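Local coordinates for LPXTG family cell surface protein Fms2 (Enterococcus faecium DO, PDB 5FCE) that probably mediates adhesion of the bacterium as a cell-wall-anchored surface protein, this chain being its ligand-binding region, built as a flattened beta barrel, at residues A[4-9]-A[99-104]; A[38-43]-A[93-98]; A[56-61]-A[71-76]. All blocks are in the same frame, centred on the assembly; numbering follows the deposited sequence.

Contact 1. Residues A[4-9]-A[99-104]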
ATOM      1  N   LEU A   4      14.733  -3.402  -4.331  1.00 23.29           N
ATOM      2  CA  LEU A   4      13.891  -2.365  -3.724  1.00 20.98           C
ATOM      3  C   LEU A   4      12.932  -2.953  -2.691  1.00 21.18           C
ATOM      4  O   LEU A   4      12.287  -3.971  -2.946  1.00 21.87           O
ATOM      5  CB  LEU A   4      13.071  -1.668  -4.810  1.00 20.79           C
ATOM      6  CG  LEU A   4      11.985  -0.688  -4.363  1.00 18.50           C
ATOM      7  CD1 LEU A   4      12.610   0.577  -3.823  1.00 20.55           C
ATOM      8  CD2 LEU A   4      11.048  -0.368  -5.542  1.00 20.10           C
ATOM      9  N   SER A   5      12.845  -2.310  -1.528  1.00 19.48           N
ATOM     10  CA  SER A   5      11.802  -2.611  -0.545  1.00 19.26           C
ATOM     11  C   SER A   5      11.295  -1.327   0.085  1.00 19.03           C
ATOM     12  O   SER A   5      11.953  -0.281   0.020  1.00 17.88           O
ATOM     13  CB  SER A   5      12.306  -3.558   0.541  1.00 20.26           C
ATOM     14  OG  SER A   5      13.412  -2.998   1.210  1.00 22.47           O
ATOM     15  N   PHE A   6      10.123  -1.413   0.707  1.00 17.63           N
ATOM     16  CA  PHE A   6       9.519  -0.263   1.381  1.00 18.40           C
ATOM     17  C   PHE A   6       9.230  -0.580   2.839  1.00 18.18           C
ATOM     18  O   PHE A   6       8.802  -1.690   3.171  1.00 18.65           O
ATOM     19  CB  PHE A   6       8.195   0.134   0.700  1.00 15.96           C
ATOM     20  CG  PHE A   6       8.343   0.564  -0.732  1.00 17.21           C
ATOM     21  CD1 PHE A   6       8.668   1.886  -1.057  1.00 16.37           C
ATOM     22  CD2 PHE A   6       8.150  -0.350  -1.764  1.00 16.17           C
ATOM     23  CE1 PHE A   6       8.799   2.281  -2.402  1.00 17.54           C
ATOM     24  CE2 PHE A   6       8.294   0.031  -3.093  1.00 17.50           C
ATOM     25  CZ  PHE A   6       8.629   1.353  -3.413  1.00 16.85           C
ATOM     26  N   THR A   7       9.456   0.395   3.712  1.00 17.81           N
ATOM     27  CA  THR A   7       9.005   0.279   5.093  1.00 18.51           C
ATOM     28  C   THR A   7       7.852   1.259   5.260  1.00 19.86           C
ATOM     29  O   THR A   7       7.731   2.209   4.486  1.00 18.77           O
ATOM     30  CB  THR A   7      10.149   0.596   6.078  1.00 20.77           C
ATOM     31  OG1 THR A   7       9.699   0.454   7.433  1.00 25.93           O
ATOM     32  CG2 THR A   7      10.601   1.994   5.880  1.00 19.27           C
ATOM     33  N   VAL A   8       6.996   1.024   6.252  1.00 19.55           N
ATOM     34  CA  VAL A   8       5.861   1.904   6.498  1.00 19.88           C
ATOM     35  C   VAL A   8       5.714   2.108   7.985  1.00 20.47           C
ATOM     36  O   VAL A   8       5.739   1.135   8.741  1.00 18.79           O
ATOM     37  CB  VAL A   8       4.538   1.294   5.969  1.00 18.40           C
ATOM     38  CG1 VAL A   8       3.341   2.193   6.314  1.00 19.20           C
ATOM     39  CG2 VAL A   8       4.612   1.091   4.487  1.00 19.52           C
ATOM     40  N   LYS A   9       5.575   3.364   8.406  1.00 20.37           N
ATOM     41  CA  LYS A   9       5.155   3.648   9.773  1.00 21.17           C
ATOM     42  C   LYS A   9       3.637   3.536   9.814  1.00 20.59           C
ATOM     43  O   LYS A   9       2.925   4.442   9.381  1.00 19.61           O
ATOM     44  CB  LYS A   9       5.582   5.051  10.201  1.00 25.87           C
ATOM     45  CG  LYS A   9       7.059   5.183  10.540  1.00 29.70           C
ATOM     46  CD  LYS A   9       7.352   6.587  11.070  1.00 32.99           C
ATOM     47  CE  LYS A   9       8.847   6.822  11.242  1.00 32.08           C
ATOM     48  NZ  LYS A   9       9.181   8.280  11.258  1.00 33.54           N
ATOM     49  N   GLN A  99       8.768  -6.134 -11.752  1.00 19.73           N
ATOM     50  CA  GLN A  99       9.270  -6.694 -10.495  1.00 18.37           C
ATOM     51  C   GLN A  99       8.260  -6.420  -9.396  1.00 18.72           C
ATOM     52  O   GLN A  99       7.273  -5.714  -9.625  1.00 17.07           O
ATOM     53  CB  GLN A  99      10.647  -6.106 -10.152  1.00 19.14           C
ATOM     54  CG  GLN A  99      11.689  -6.353 -11.282  1.00 21.58           C
ATOM     55  CD  GLN A  99      11.837  -7.829 -11.647  1.00 23.87           C
ATOM     56  OE1 GLN A  99      11.882  -8.693 -10.764  1.00 25.76           O
ATOM     57  NE2 GLN A  99      11.903  -8.128 -12.960  1.00 21.71           N
HETATM   58  N   MSE A 100       8.470  -7.006  -8.223  1.00 18.10           N
HETATM   59  CA  MSE A 100       7.515  -6.780  -7.141  1.00 18.59           C
HETATM   60  C   MSE A 100       8.173  -6.839  -5.785  1.00 19.22           C
HETATM   61  O   MSE A 100       9.189  -7.503  -5.603  1.00 19.68           O
HETATM   62  CB  MSE A 100       6.370  -7.785  -7.209  1.00 19.48           C
HETATM   63  CG  MSE A 100       6.782  -9.235  -7.126  1.00 22.63           C
HETATM   64 SE   MSE A 100       5.126 -10.261  -7.033  1.00 43.47          SE
HETATM   65  CE  MSE A 100       4.987 -10.231  -5.095  1.00 23.69           C
ATOM     66  N   THR A 101       7.583  -6.137  -4.827  1.00 18.01           N
ATOM     67  CA  THR A 101       8.049  -6.208  -3.458  1.00 19.28           C
ATOM     68  C   THR A 101       6.839  -6.152  -2.541  1.00 17.19           C
ATOM     69  O   THR A 101       5.836  -5.523  -2.873  1.00 17.70           O
ATOM     70  CB  THR A 101       9.069  -5.092  -3.139  1.00 20.33           C
ATOM     71  OG1 THR A 101       9.608  -5.289  -1.826  1.00 20.17           O
ATOM     72  CG2 THR A 101       8.431  -3.716  -3.231  1.00 18.35           C
ATOM     73  N   ILE A 102       6.923  -6.847  -1.413  1.00 17.89           N
ATOM     74  CA  ILE A 102       5.815  -6.913  -0.478  1.00 18.24           C
ATOM     75  C   ILE A 102       6.234  -6.314   0.853  1.00 18.60           C
ATOM     76  O   ILE A 102       7.231  -6.734   1.441  1.00 16.01           O
ATOM     77  CB  ILE A 102       5.350  -8.364  -0.252  1.00 17.97           C
ATOM     78  CG1 ILE A 102       4.899  -8.996  -1.566  1.00 21.33           C
ATOM     79  CG2 ILE A 102       4.199  -8.406   0.756  1.00 18.19           C
ATOM     80  CD1 ILE A 102       4.622 -10.490  -1.458  1.00 21.83           C
ATOM     81  N   THR A 103       5.484  -5.316   1.311  1.00 18.53           N
ATOM     82  CA  THR A 103       5.640  -4.788   2.658  1.00 17.94           C
ATOM     83  C   THR A 103       4.546  -5.430   3.493  1.00 18.07           C
ATOM     84  O   THR A 103       3.359  -5.249   3.201  1.00 18.18           O
ATOM     85  CB  THR A 103       5.461  -3.267   2.680  1.00 19.65           C
ATOM     86  OG1 THR A 103       6.387  -2.668   1.769  1.00 19.97           O
ATOM     87  CG2 THR A 103       5.674  -2.701   4.076  1.00 19.88           C
ATOM     88  N   GLU A 104       4.939  -6.187   4.515  1.00 17.73           N
ATOM     89  CA  GLU A 104       4.008  -7.023   5.261  1.00 18.28           C
ATOM     90  C   GLU A 104       3.481  -6.347   6.517  1.00 18.93           C
ATOM     91  O   GLU A 104       4.149  -5.491   7.095  1.00 17.97           O
ATOM     92  CB  GLU A 104       4.672  -8.341   5.662  1.00 20.11           C
ATOM     93  CG  GLU A 104       4.991  -9.276   4.491  1.00 20.66           C
ATOM     94  CD  GLU A 104       5.664 -10.558   4.955  1.00 27.92           C
ATOM     95  OE1 GLU A 104       4.948 -11.509   5.336  1.00 27.83           O
ATOM     96  OE2 GLU A 104       6.913 -10.611   4.955  1.00 30.31           O
TER
HETATM   97  O   HOH W   1      12.088  -5.747  -4.966  1.00 25.14           O
HETATM   98  O   HOH W   2      11.685  -6.681  -1.511  1.00 26.23           O
HETATM   99  O   HOH W   3       8.756  -3.869   0.418  1.00 19.55           O
HETATM  100  O   HOH W   4       9.697  -4.744   2.902  1.00 24.44           O
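Thr101 and Thr103, two residues apart on strand 99-103 and turned to the same side, carry most of the meeting between this edge strand and the N-terminal segment 4-9, with Phe6 as the main partner opposite. Thr103 makes the direct polar link. Its OG1 lies anti to the carbonyl carbon (chi1 -56°) and donates to Phe6 O at 3.0 Å, coming in from above the carbonyl plane, 45° out of it. The methyl CG2 of the same side chain, anti to the backbone N, points on to Val8 and lies 4.0 Å from its CG2, the two side chains crossing at about a right angle. Thr101 is rotated differently: OG1 takes the position anti to the backbone N (chi1 -174°), which puts CG2 in the crowded place between N and the carbonyl carbon. From there CG2 touches the edge of the Phe6 ring near its plane, 3.7 Å from CD2. No backbone hydrogen bond joins the two segments, so they are not paired as neighbouring strands of one sheet. Strand 6-7 belongs to the sheet of strand 21-28, whereas 99-103 closes one side of the four-stranded sheet; the contact draws together two walls of the flattened barrel. Waters fill the polar seam. One accepts from Phe6 N, lies 2.8 Å from Thr101 OG1 and donates to Thr103 OG1, linking both threonines to a strand amide. A second donates to Leu4 O and sits 2.5 Å from Thr101 OG1. The Phe6 ring packs on Val26, Pro28 and Val94 and meets Trp65 edge to face.

Contact 2. Residues A[38-43]-A[93-98]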
ATOM      1  N   HIS A  38       2.061  -0.557  -9.878  1.00 17.38           N
ATOM      2  CA  HIS A  38       0.727  -1.022  -9.494  1.00 18.83           C
ATOM      3  C   HIS A  38       0.803  -1.439  -8.043  1.00 16.59           C
ATOM      4  O   HIS A  38       1.503  -2.397  -7.713  1.00 17.55           O
ATOM      5  CB  HIS A  38       0.338  -2.227 -10.350  1.00 19.16           C
ATOM      6  CG  HIS A  38      -0.996  -2.820 -10.013  1.00 19.68           C
ATOM      7  ND1 HIS A  38      -1.331  -4.115 -10.345  1.00 21.99           N
ATOM      8  CD2 HIS A  38      -2.084  -2.296  -9.397  1.00 19.51           C
ATOM      9  CE1 HIS A  38      -2.567  -4.363  -9.951  1.00 20.79           C
ATOM     10  NE2 HIS A  38      -3.044  -3.279  -9.365  1.00 20.61           N
ATOM     11  N   ALA A  39       0.103  -0.723  -7.171  1.00 16.01           N
ATOM     12  CA  ALA A  39       0.163  -1.024  -5.745  1.00 14.91           C
ATOM     13  C   ALA A  39      -1.147  -1.663  -5.310  1.00 16.17           C
ATOM     14  O   ALA A  39      -2.223  -1.157  -5.630  1.00 15.36           O
ATOM     15  CB  ALA A  39       0.442   0.232  -4.960  1.00 16.59           C
ATOM     16  N   VAL A  40      -1.057  -2.790  -4.609  1.00 15.52           N
ATOM     17  CA  VAL A  40      -2.251  -3.543  -4.232  1.00 16.38           C
ATOM     18  C   VAL A  40      -2.261  -3.779  -2.725  1.00 16.52           C
ATOM     19  O   VAL A  40      -1.322  -4.358  -2.175  1.00 16.16           O
ATOM     20  CB  VAL A  40      -2.344  -4.902  -4.977  1.00 16.14           C
ATOM     21  CG1 VAL A  40      -3.570  -5.684  -4.512  1.00 16.64           C
ATOM     22  CG2 VAL A  40      -2.407  -4.696  -6.483  1.00 18.54           C
ATOM     23  N   LEU A  41      -3.311  -3.309  -2.055  1.00 16.32           N
ATOM     24  CA  LEU A  41      -3.489  -3.590  -0.633  1.00 16.61           C
ATOM     25  C   LEU A  41      -4.321  -4.871  -0.514  1.00 16.39           C
ATOM     26  O   LEU A  41      -5.389  -4.983  -1.120  1.00 16.90           O
ATOM     27  CB  LEU A  41      -4.208  -2.419   0.026  1.00 16.70           C
ATOM     28  CG  LEU A  41      -4.073  -2.144   1.515  1.00 19.47           C
ATOM     29  CD1 LEU A  41      -2.613  -2.082   1.938  1.00 16.88           C
ATOM     30  CD2 LEU A  41      -4.792  -0.832   1.836  1.00 17.14           C
ATOM     31  N   THR A  42      -3.829  -5.847   0.240  1.00 16.23           N
ATOM     32  CA  THR A  42      -4.472  -7.157   0.259  1.00 16.20           C
ATOM     33  C   THR A  42      -4.554  -7.719   1.673  1.00 17.47           C
ATOM     34  O   THR A  42      -3.755  -7.344   2.538  1.00 16.88           O
ATOM     35  CB  THR A  42      -3.720  -8.145  -0.670  1.00 18.25           C
ATOM     36  OG1 THR A  42      -4.331  -9.436  -0.612  1.00 17.87           O
ATOM     37  CG2 THR A  42      -2.271  -8.258  -0.251  1.00 16.99           C
ATOM     38  N   TYR A  43      -5.537  -8.584   1.926  1.00 16.73           N
ATOM     39  CA  TYR A  43      -5.521  -9.348   3.172  1.00 18.79           C
ATOM     40  C   TYR A  43      -5.175 -10.824   2.968  1.00 18.79           C
ATOM     41  O   TYR A  43      -5.366 -11.652   3.863  1.00 20.23           O
ATOM     42  CB  TYR A  43      -6.808  -9.165   3.988  1.00 17.13           C
ATOM     43  CG  TYR A  43      -8.094  -9.537   3.290  1.00 19.14           C
ATOM     44  CD1 TYR A  43      -8.718  -8.645   2.430  1.00 20.23           C
ATOM     45  CD2 TYR A  43      -8.707 -10.765   3.528  1.00 21.33           C
ATOM     46  CE1 TYR A  43      -9.905  -8.971   1.797  1.00 20.71           C
ATOM     47  CE2 TYR A  43      -9.902 -11.102   2.911  1.00 22.03           C
ATOM     48  CZ  TYR A  43     -10.492 -10.200   2.048  1.00 22.73           C
ATOM     49  OH  TYR A  43     -11.672 -10.521   1.425  1.00 23.23           O
ATOM     50  N   ILE A  93       1.483  -4.817  -1.749  1.00 15.68           N
ATOM     51  CA  ILE A  93       2.333  -5.367  -2.793  1.00 16.94           C
ATOM     52  C   ILE A  93       2.574  -4.264  -3.819  1.00 15.61           C
ATOM     53  O   ILE A  93       1.625  -3.650  -4.317  1.00 15.24           O
ATOM     54  CB  ILE A  93       1.655  -6.588  -3.447  1.00 18.09           C
ATOM     55  CG1 ILE A  93       1.368  -7.665  -2.393  1.00 19.08           C
ATOM     56  CG2 ILE A  93       2.535  -7.195  -4.558  1.00 18.15           C
ATOM     57  CD1 ILE A  93       0.669  -8.906  -2.972  1.00 22.41           C
ATOM     58  N   VAL A  94       3.839  -3.982  -4.104  1.00 15.83           N
ATOM     59  CA  VAL A  94       4.172  -2.953  -5.083  1.00 15.87           C
ATOM     60  C   VAL A  94       4.834  -3.585  -6.283  1.00 15.61           C
ATOM     61  O   VAL A  94       5.930  -4.157  -6.175  1.00 14.60           O
ATOM     62  CB  VAL A  94       5.104  -1.881  -4.517  1.00 16.04           C
ATOM     63  CG1 VAL A  94       5.337  -0.791  -5.560  1.00 15.61           C
ATOM     64  CG2 VAL A  94       4.489  -1.271  -3.274  1.00 16.54           C
ATOM     65  N   PHE A  95       4.144  -3.497  -7.414  1.00 16.15           N
ATOM     66  CA  PHE A  95       4.691  -3.945  -8.690  1.00 17.35           C
ATOM     67  C   PHE A  95       5.318  -2.747  -9.376  1.00 17.01           C
ATOM     68  O   PHE A  95       4.730  -1.662  -9.387  1.00 17.55           O
ATOM     69  CB  PHE A  95       3.567  -4.493  -9.573  1.00 18.48           C
ATOM     70  CG  PHE A  95       2.856  -5.682  -8.994  1.00 17.94           C
ATOM     71  CD1 PHE A  95       1.679  -5.516  -8.271  1.00 18.27           C
ATOM     72  CD2 PHE A  95       3.350  -6.964  -9.185  1.00 19.46           C
ATOM     73  CE1 PHE A  95       1.014  -6.608  -7.747  1.00 20.50           C
ATOM     74  CE2 PHE A  95       2.692  -8.062  -8.658  1.00 22.12           C
ATOM     75  CZ  PHE A  95       1.519  -7.883  -7.938  1.00 21.89           C
ATOM     76  N   TYR A  96       6.493  -2.938  -9.966  1.00 18.17           N
ATOM     77  CA  TYR A  96       7.199  -1.850 -10.641  1.00 19.07           C
ATOM     78  C   TYR A  96       8.007  -2.428 -11.798  1.00 18.14           C
ATOM     79  O   TYR A  96       8.937  -3.233 -11.600  1.00 17.99           O
ATOM     80  CB  TYR A  96       8.094  -1.053  -9.660  1.00 17.09           C
ATOM     81  CG  TYR A  96       9.172  -1.871  -8.997  1.00 19.22           C
ATOM     82  CD1 TYR A  96       8.875  -2.728  -7.934  1.00 18.83           C
ATOM     83  CD2 TYR A  96      10.497  -1.796  -9.435  1.00 19.92           C
ATOM     84  CE1 TYR A  96       9.863  -3.493  -7.342  1.00 20.29           C
ATOM     85  CE2 TYR A  96      11.482  -2.550  -8.851  1.00 21.29           C
ATOM     86  CZ  TYR A  96      11.166  -3.398  -7.810  1.00 20.66           C
ATOM     87  OH  TYR A  96      12.175  -4.144  -7.240  1.00 21.89           O
ATOM     88  N   ASP A  97       7.613  -2.041 -13.005  1.00 18.34           N
ATOM     89  CA  ASP A  97       8.307  -2.449 -14.225  1.00 19.08           C
ATOM     90  C   ASP A  97       8.647  -3.932 -14.312  1.00 18.41           C
ATOM     91  O   ASP A  97       9.733  -4.307 -14.769  1.00 19.43           O
ATOM     92  CB  ASP A  97       9.555  -1.589 -14.433  1.00 19.06           C
ATOM     93  CG  ASP A  97       9.208  -0.151 -14.739  1.00 20.86           C
ATOM     94  OD1 ASP A  97       8.008   0.121 -14.957  1.00 20.39           O
ATOM     95  OD2 ASP A  97      10.127   0.697 -14.778  1.00 21.12           O
ATOM     96  N   GLY A  98       7.713  -4.766 -13.873  1.00 18.61           N
ATOM     97  CA  GLY A  98       7.842  -6.207 -13.983  1.00 20.46           C
ATOM     98  C   GLY A  98       8.334  -6.912 -12.737  1.00 20.73           C
ATOM     99  O   GLY A  98       8.331  -8.150 -12.668  1.00 20.68           O
TER
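Strands 38-42 and 93-96 run antiparallel, their axes 4.7 Å apart at closest approach and 167° between directions, joined by four backbone hydrogen bonds in two reciprocal pairs, His38 with Phe95 and Val40 with Ile93. The Val40 pair is the more regular: both donors lie in the carbonyl planes, and Ile93 N points to Val40 O at 2.9 Å with an angle of 176° at the hydrogen. Between them Ala39 and Val94 form the non-hydrogen-bonded pair, where Ala39 CA adds a CA-H...O contact to Ile93 O at 3.3 Å. His38, Val40, Ile93 and Phe95 share one face. His38 and Phe95 lie side by side pointing the same way, their rings near parallel (25° between planes) but slid so far apart that they barely overlap; His38 ND1 comes 3.9 Å from Phe95 CD1. With CG beside the backbone N, Phe95 turns its ring edge to His38 O, which lies in the ring plane 3.2 Å from CD1. Val40 CG2 lies above one face of the imidazole, displaced toward its rim, and also reaches the edge of the phenyl at CE1, 4.1 Å away. Strand 54-60 supplies further partners of His38: NE2 is hydrogen-bonded to Glu57 OE1, and the Tyr59 ring stacks on the imidazole. Further along, Thr42 CG2 meets Ile93 CD1, while its OG1 is hydrogen-bonded to Gly44 N and to the carbonyls of Glu52 and Lys53. Such alternation of reciprocal bonds and two-sided side chains is that of a regular antiparallel ladder, here the central pair of the four-stranded sheet in the SgrA flattened barrel.

Contact 3. Residues A[56-61]-A[71-76]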
ATOM      1  N   GLY A  56      -7.774  -2.696  -1.902  1.00 17.82           N
ATOM      2  CA  GLY A  56      -7.773  -1.628  -2.884  1.00 17.51           C
ATOM      3  C   GLY A  56      -6.498  -1.629  -3.693  1.00 17.47           C
ATOM      4  O   GLY A  56      -5.532  -2.309  -3.333  1.00 16.07           O
ATOM      5  N   GLU A  57      -6.489  -0.867  -4.783  1.00 17.53           N
ATOM      6  CA  GLU A  57      -5.343  -0.834  -5.679  1.00 17.06           C
ATOM      7  C   GLU A  57      -5.274   0.470  -6.463  1.00 18.31           C
ATOM      8  O   GLU A  57      -6.275   1.164  -6.628  1.00 17.88           O
ATOM      9  CB  GLU A  57      -5.367  -2.027  -6.646  1.00 18.76           C
ATOM     10  CG  GLU A  57      -6.565  -2.027  -7.576  1.00 20.71           C
ATOM     11  CD  GLU A  57      -6.661  -3.278  -8.428  1.00 22.03           C
ATOM     12  OE1 GLU A  57      -5.608  -3.873  -8.763  1.00 22.32           O
ATOM     13  OE2 GLU A  57      -7.806  -3.653  -8.775  1.00 23.41           O
ATOM     14  N   VAL A  58      -4.088   0.784  -6.976  1.00 17.48           N
ATOM     15  CA  VAL A  58      -3.913   1.990  -7.768  1.00 17.24           C
ATOM     16  C   VAL A  58      -2.837   1.731  -8.815  1.00 17.06           C
ATOM     17  O   VAL A  58      -1.914   0.940  -8.591  1.00 14.72           O
ATOM     18  CB  VAL A  58      -3.559   3.219  -6.880  1.00 17.69           C
ATOM     19  CG1 VAL A  58      -2.193   3.052  -6.223  1.00 17.48           C
ATOM     20  CG2 VAL A  58      -3.613   4.508  -7.688  1.00 17.85           C
ATOM     21  N   TYR A  59      -2.990   2.373  -9.967  1.00 16.88           N
ATOM     22  CA  TYR A  59      -2.014   2.295 -11.049  1.00 18.38           C
ATOM     23  C   TYR A  59      -1.374   3.665 -11.222  1.00 19.17           C
ATOM     24  O   TYR A  59      -2.076   4.683 -11.296  1.00 19.00           O
ATOM     25  CB  TYR A  59      -2.694   1.862 -12.350  1.00 19.28           C
ATOM     26  CG  TYR A  59      -3.205   0.440 -12.346  1.00 19.79           C
ATOM     27  CD1 TYR A  59      -2.373  -0.618 -12.688  1.00 20.12           C
ATOM     28  CD2 TYR A  59      -4.523   0.159 -12.007  1.00 20.43           C
ATOM     29  CE1 TYR A  59      -2.842  -1.920 -12.689  1.00 22.22           C
ATOM     30  CE2 TYR A  59      -4.997  -1.138 -12.003  1.00 22.31           C
ATOM     31  CZ  TYR A  59      -4.152  -2.168 -12.348  1.00 22.98           C
ATOM     32  OH  TYR A  59      -4.622  -3.463 -12.347  1.00 28.14           O
ATOM     33  N   LEU A  60      -0.046   3.694 -11.268  1.00 19.50           N
ATOM     34  CA  LEU A  60       0.691   4.947 -11.314  1.00 20.70           C
ATOM     35  C   LEU A  60       1.668   4.925 -12.466  1.00 21.07           C
ATOM     36  O   LEU A  60       2.174   3.861 -12.851  1.00 21.04           O
ATOM     37  CB  LEU A  60       1.469   5.153 -10.015  1.00 18.51           C
ATOM     38  CG  LEU A  60       0.613   5.295  -8.759  1.00 19.70           C
ATOM     39  CD1 LEU A  60       1.470   5.097  -7.518  1.00 18.13           C
ATOM     40  CD2 LEU A  60      -0.053   6.666  -8.745  1.00 20.32           C
ATOM     41  N   LYS A  61       1.957   6.102 -13.009  1.00 22.02           N
ATOM     42  CA  LYS A  61       2.913   6.195 -14.107  1.00 22.74           C
ATOM     43  C   LYS A  61       4.064   7.098 -13.714  1.00 21.30           C
ATOM     44  O   LYS A  61       3.857   8.081 -13.002  1.00 23.60           O
ATOM     45  CB  LYS A  61       2.234   6.738 -15.372  1.00 23.18           C
ATOM     46  CG  LYS A  61       1.038   5.923 -15.839  1.00 25.26           C
ATOM     47  CD  LYS A  61      -0.245   6.415 -15.163  1.00 28.22           C
ATOM     48  CE  LYS A  61      -1.421   5.460 -15.331  1.00 28.34           C
ATOM     49  NZ  LYS A  61      -2.233   5.401 -14.083  1.00 25.30           N
ATOM     50  N   TYR A  71       7.077   8.482   0.284  1.00 20.00           N
ATOM     51  CA  TYR A  71       6.306   8.617  -0.938  1.00 20.51           C
ATOM     52  C   TYR A  71       4.883   8.227  -0.578  1.00 20.57           C
ATOM     53  O   TYR A  71       4.658   7.236   0.128  1.00 20.13           O
ATOM     54  CB  TYR A  71       6.861   7.702  -2.039  1.00 20.32           C
ATOM     55  CG  TYR A  71       6.023   7.749  -3.297  1.00 20.60           C
ATOM     56  CD1 TYR A  71       4.956   6.869  -3.482  1.00 20.74           C
ATOM     57  CD2 TYR A  71       6.272   8.693  -4.285  1.00 21.22           C
ATOM     58  CE1 TYR A  71       4.175   6.925  -4.617  1.00 19.57           C
ATOM     59  CE2 TYR A  71       5.489   8.756  -5.429  1.00 20.14           C
ATOM     60  CZ  TYR A  71       4.447   7.867  -5.591  1.00 21.19           C
ATOM     61  OH  TYR A  71       3.664   7.918  -6.724  1.00 21.55           O
ATOM     62  N   THR A  72       3.918   9.009  -1.044  1.00 19.62           N
ATOM     63  CA  THR A  72       2.550   8.791  -0.625  1.00 19.99           C
ATOM     64  C   THR A  72       1.716   8.090  -1.689  1.00 20.03           C
ATOM     65  O   THR A  72       1.527   8.604  -2.785  1.00 21.11           O
ATOM     66  CB  THR A  72       1.886  10.106  -0.229  1.00 22.14           C
ATOM     67  OG1 THR A  72       2.473  10.571   0.995  1.00 26.10           O
ATOM     68  CG2 THR A  72       0.423   9.888  -0.012  1.00 20.90           C
ATOM     69  N   ILE A  73       1.228   6.904  -1.350  1.00 18.69           N
ATOM     70  CA  ILE A  73       0.325   6.159  -2.212  1.00 18.57           C
ATOM     71  C   ILE A  73      -1.104   6.375  -1.731  1.00 19.24           C
ATOM     72  O   ILE A  73      -1.383   6.337  -0.523  1.00 19.69           O
ATOM     73  CB  ILE A  73       0.663   4.659  -2.208  1.00 18.98           C
ATOM     74  CG1 ILE A  73       2.088   4.448  -2.725  1.00 19.87           C
ATOM     75  CG2 ILE A  73      -0.327   3.880  -3.068  1.00 19.06           C
ATOM     76  CD1 ILE A  73       2.648   3.047  -2.504  1.00 19.83           C
HETATM   77  N   MSE A  74      -2.006   6.622  -2.675  1.00 19.16           N
HETATM   78  CA  MSE A  74      -3.409   6.813  -2.342  1.00 19.35           C
HETATM   79  C   MSE A  74      -4.216   5.727  -3.013  1.00 19.28           C
HETATM   80  O   MSE A  74      -4.121   5.536  -4.236  1.00 18.75           O
HETATM   81  CB  MSE A  74      -3.881   8.183  -2.808  1.00 21.06           C
HETATM   82  CG  MSE A  74      -3.052   9.331  -2.245  1.00 25.16           C
HETATM   83 SE   MSE A  74      -3.858  11.034  -2.779  1.00 51.85          SE
HETATM   84  CE  MSE A  74      -5.529  10.345  -3.553  1.00 29.25           C
ATOM     85  N   ILE A  75      -5.007   5.016  -2.213  1.00 17.34           N
ATOM     86  CA  ILE A  75      -5.788   3.877  -2.693  1.00 19.32           C
ATOM     87  C   ILE A  75      -7.280   3.996  -2.356  1.00 19.21           C
ATOM     88  O   ILE A  75      -7.654   4.266  -1.210  1.00 18.75           O
ATOM     89  CB  ILE A  75      -5.204   2.558  -2.136  1.00 20.22           C
ATOM     90  CG1 ILE A  75      -3.894   2.209  -2.864  1.00 18.05           C
ATOM     91  CG2 ILE A  75      -6.178   1.425  -2.309  1.00 18.83           C
ATOM     92  CD1 ILE A  75      -3.129   1.018  -2.266  1.00 18.18           C
ATOM     93  N   SER A  76      -8.144   3.792  -3.349  1.00 19.24           N
ATOM     94  CA  SER A  76      -9.584   3.803  -3.084  1.00 19.30           C
ATOM     95  C   SER A  76      -9.959   2.557  -2.274  1.00 18.05           C
ATOM     96  O   SER A  76      -9.618   1.448  -2.665  1.00 18.84           O
ATOM     97  CB  SER A  76     -10.341   3.849  -4.413  1.00 21.50           C
ATOM     98  OG  SER A  76     -11.735   3.860  -4.221  1.00 25.29           O
TER
HETATM   99  O   HOH W   5      -9.090   0.332  -5.247  1.00 18.55           O
HETATM  100  O   HOH W   6      -7.565   3.576  -6.077  1.00 20.36           O
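Ile75 and Val58 form the close-packed heart of the meeting between strands 56-60 and 71-76, which cross at 126° with no direct hydrogen bond between them. Ile75 drives its CG2, anti to the backbone N, against the main chain of the other strand, 3.4 Å from both Gly56 C and Glu57 N. The lack of a side chain at Gly56 permits this, since a CB would point toward 71-76 and collide with that same methyl and with Ser76 O; instead Gly56 CA makes a CA-H...O contact to Ser76 O at 3.6 Å. Val58 places CG1 in the crowded position between its N and carbonyl carbon (chi1 66°). That branch reaches Ile73 CG2 at 3.8 Å, the two side chains crossing obliquely, and also packs on Ile75 CG1. All of the Val58 side chain, CB, CG1 and CG2, lies against Met74 O. Toward the corner at Lys61 the packing thins to one tip-to-tip touch, Leu60 CD1 on Tyr71 OH at 3.7 Å, with the methyl near the ring plane at its edge. Tyr71 meets Trp65 edge to face. The other loose margin, by Glu57 and Ser76, is wet: one water accepts from Glu57 N and lies 2.9 Å from Ser76 O, to which it can donate, though it has more acceptors nearby than protons. Another accepts from Ser76 N at 2.8 Å while donating to Glu57 O. The Glu57 side chain leaves the backbone away from 71-76, and its OE1 is hydrogen-bonded to His38 NE2. The chemistry thus implies two sheets closing on each other, packed through apolar side chains within, with water-bridged main-chain groups along one margin in place of the backbone bonds of a sheet.

Overall arrangement
Along the chain the contacts nest like brackets: 56-61/71-76 falls inside the loop closed by 38-43/93-98, itself inside that closed by 4-9/99-104. Contact 2 is central, its centre about 9 Å from those of each of the others, whereas the centres of contacts 1 and 3 are about 14 Å apart, their nearest atoms about 6 Å, with no touch. The four-stranded sheet, ordered 54-60, 36-42, 91-96, 99-103, runs through all three. Contact 2 pairs its inner strands; contacts 1 and 3 join its two outermost strands to 6-7 and 71-76, both paired with 21-28 in the mixed sheet. Closure at both margins is consistent with the flattened barrel of this ligand-binding region.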